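PDB 3FIW: putative tetR-family transcriptional regulator from Streptomyces coelicolor, which probably binds cis-regulatory DNA through a helix-turn-helix domain and so regulates transcription, most likely as a repressor. Local coordinates for residues 28-33 with 60-65. Numbering follows the deposited sequence.
Sequences ETVITE and PSLYWY
Val30 meets both Leu62 and Tyr65 with a single methyl group, CG2. Val30 CG2 lies 4.1 Å from Leu62 CD2, a plain van der Waals touch between two branched aliphatic side chains. The same Val30 CG2 stands over one face of the Tyr65 ring, 4.3 Å from the centroid and 13° off the ring normal, which makes it a CH-pi contact, shifted slightly toward the CD2-CE2 edge.

Valine suits this place because its branching at CB puts a methyl close to the helix backbone. CG1 is anti to the backbone N (chi1 170°), which leaves CG2 anti to the carbonyl carbon and projecting at the partners. Leucine reaches further: Leu62 has CG anti to the carbonyl carbon (chi1 -66°), and with CD1 continuing the chain, CD2 is the branch that turns to the valine. Tyrosine offers a broad apolar face while its hydroxyl lies at the far end of the ring, so the polar group need not enter the apolar contact.

Further apolar residues pack on the same three side chains. Leu51 and Phe66 also touch Val30, Met25 packs on both Val30 and Tyr65, and Leu62 rests on Ala52 and Leu55 of helix 48-55. The bond from Tyr65 N to Leu62 O (2.9 Å) spans the turn and helps keep leucine and tyrosine near each other.

The contact packs the first helix of the TetR-family DNA-binding domain, 27-41, against 60-65, which carries the short helix 60-63, by family analogy probably the recognition helix. It buries just 120 Å², one part of the domain's core. Since no hydrogen bond or salt bridge crosses between 28-33 and 60-65, their direct attachment rests on dispersion and the hydrophobic effect, with shape rather than charge setting how they fit.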
# COMPACT_ATOMS: atom_id res chain seq x y z
N GLU A 28 16.43 -22.21 -6.98
CA GLU A 28 16.54 -20.85 -7.59
C GLU A 28 15.85 -20.75 -8.98
O GLU A 28 15.13 -19.79 -9.24
CB GLU A 28 18.00 -20.34 -7.65
CG GLU A 28 19.03 -21.38 -8.19
CD GLU A 28 20.51 -20.94 -8.07
OE1 GLU A 28 21.27 -21.21 -9.05
OE2 GLU A 28 20.90 -20.36 -7.02
N THR A 29 16.08 -21.77 -9.80
CA THR A 29 15.37 -22.08 -11.04
C THR A 29 13.88 -22.10 -10.92
O THR A 29 13.20 -21.55 -11.75
CB THR A 29 15.81 -23.50 -11.53
OG1 THR A 29 17.23 -23.50 -11.67
CG2 THR A 29 15.12 -23.99 -12.86
N VAL A 30 13.35 -22.83 -9.94
CA VAL A 30 11.90 -22.88 -9.78
C VAL A 30 11.36 -21.49 -9.46
O VAL A 30 10.35 -21.07 -10.02
CB VAL A 30 11.47 -23.94 -8.74
CG1 VAL A 30 10.00 -23.81 -8.40
CG2 VAL A 30 11.73 -25.32 -9.28
N ILE A 31 12.05 -20.79 -8.55
CA ILE A 31 11.62 -19.50 -8.06
C ILE A 31 11.68 -18.48 -9.18
O ILE A 31 10.83 -17.62 -9.29
CB ILE A 31 12.48 -19.05 -6.81
CG1 ILE A 31 12.22 -19.94 -5.60
CG2 ILE A 31 12.17 -17.61 -6.45
CD1 ILE A 31 13.33 -19.95 -4.53
N THR A 32 12.70 -18.57 -10.03
CA THR A 32 12.89 -17.64 -11.14
C THR A 32 11.81 -17.86 -12.16
O THR A 32 11.26 -16.91 -12.73
CB THR A 32 14.30 -17.85 -11.77
OG1 THR A 32 15.30 -17.36 -10.85
CG2 THR A 32 14.43 -17.09 -13.09
N GLU A 33 11.48 -19.14 -12.35
CA GLU A 33 10.40 -19.53 -13.22
C GLU A 33 9.01 -19.11 -12.67
O GLU A 33 8.08 -18.83 -13.45
CB GLU A 33 10.47 -21.03 -13.44
CG GLU A 33 9.87 -21.47 -14.77
CD GLU A 33 10.65 -21.02 -16.01
OE1 GLU A 33 11.91 -21.00 -16.01
OE2 GLU A 33 9.96 -20.67 -16.99
N PRO A 60 3.54 -32.93 -8.34
CA PRO A 60 4.09 -33.38 -7.04
C PRO A 60 5.61 -33.24 -6.87
O PRO A 60 6.08 -33.10 -5.76
CB PRO A 60 3.69 -34.86 -7.00
CG PRO A 60 2.44 -34.90 -7.86
CD PRO A 60 2.76 -34.00 -8.99
N SER A 61 6.37 -33.25 -7.96
CA SER A 61 7.79 -32.99 -7.87
C SER A 61 8.15 -31.60 -7.30
O SER A 61 9.25 -31.41 -6.81
CB SER A 61 8.48 -33.22 -9.21
OG SER A 61 8.37 -32.06 -10.00
N LEU A 62 7.21 -30.64 -7.36
CA LEU A 62 7.41 -29.31 -6.81
C LEU A 62 7.12 -29.22 -5.32
O LEU A 62 7.67 -28.35 -4.66
CB LEU A 62 6.57 -28.26 -7.54
CG LEU A 62 6.94 -27.98 -9.00
CD1 LEU A 62 6.10 -26.80 -9.50
CD2 LEU A 62 8.45 -27.75 -9.20
N TYR A 63 6.23 -30.08 -4.81
CA TYR A 63 6.04 -30.27 -3.36
C TYR A 63 7.37 -30.30 -2.55
O TYR A 63 7.43 -29.80 -1.44
CB TYR A 63 5.25 -31.60 -3.11
CG TYR A 63 4.94 -31.91 -1.65
CD1 TYR A 63 4.06 -31.11 -0.90
CD2 TYR A 63 5.51 -33.02 -1.02
CE1 TYR A 63 3.79 -31.39 0.46
CE2 TYR A 63 5.22 -33.32 0.33
CZ TYR A 63 4.38 -32.51 1.05
OH TYR A 63 4.14 -32.83 2.39
N TRP A 64 8.41 -30.89 -3.13
CA TRP A 64 9.70 -31.06 -2.47
C TRP A 64 10.47 -29.76 -2.31
O TRP A 64 11.37 -29.66 -1.44
CB TRP A 64 10.51 -32.11 -3.25
CG TRP A 64 9.70 -33.41 -3.30
CD1 TRP A 64 9.12 -33.99 -4.41
CD2 TRP A 64 9.33 -34.21 -2.18
NE1 TRP A 64 8.43 -35.14 -4.02
CE2 TRP A 64 8.56 -35.29 -2.66
CE3 TRP A 64 9.58 -34.12 -0.81
CZ2 TRP A 64 8.03 -36.26 -1.81
CZ3 TRP A 64 9.08 -35.10 0.02
CH2 TRP A 64 8.31 -36.14 -0.48
N TYR A 65 10.12 -28.79 -3.15
CA TYR A 65 10.56 -27.39 -3.03
C TYR A 65 9.65 -26.52 -2.13
O TYR A 65 10.15 -25.73 -1.32
CB TYR A 65 10.63 -26.72 -4.41
CG TYR A 65 11.67 -27.37 -5.28
CD1 TYR A 65 13.03 -27.13 -5.07
CD2 TYR A 65 11.30 -28.29 -6.25
CE1 TYR A 65 13.99 -27.76 -5.85
CE2 TYR A 65 12.21 -28.89 -7.01
CZ TYR A 65 13.55 -28.62 -6.82
OH TYR A 65 14.44 -29.28 -7.58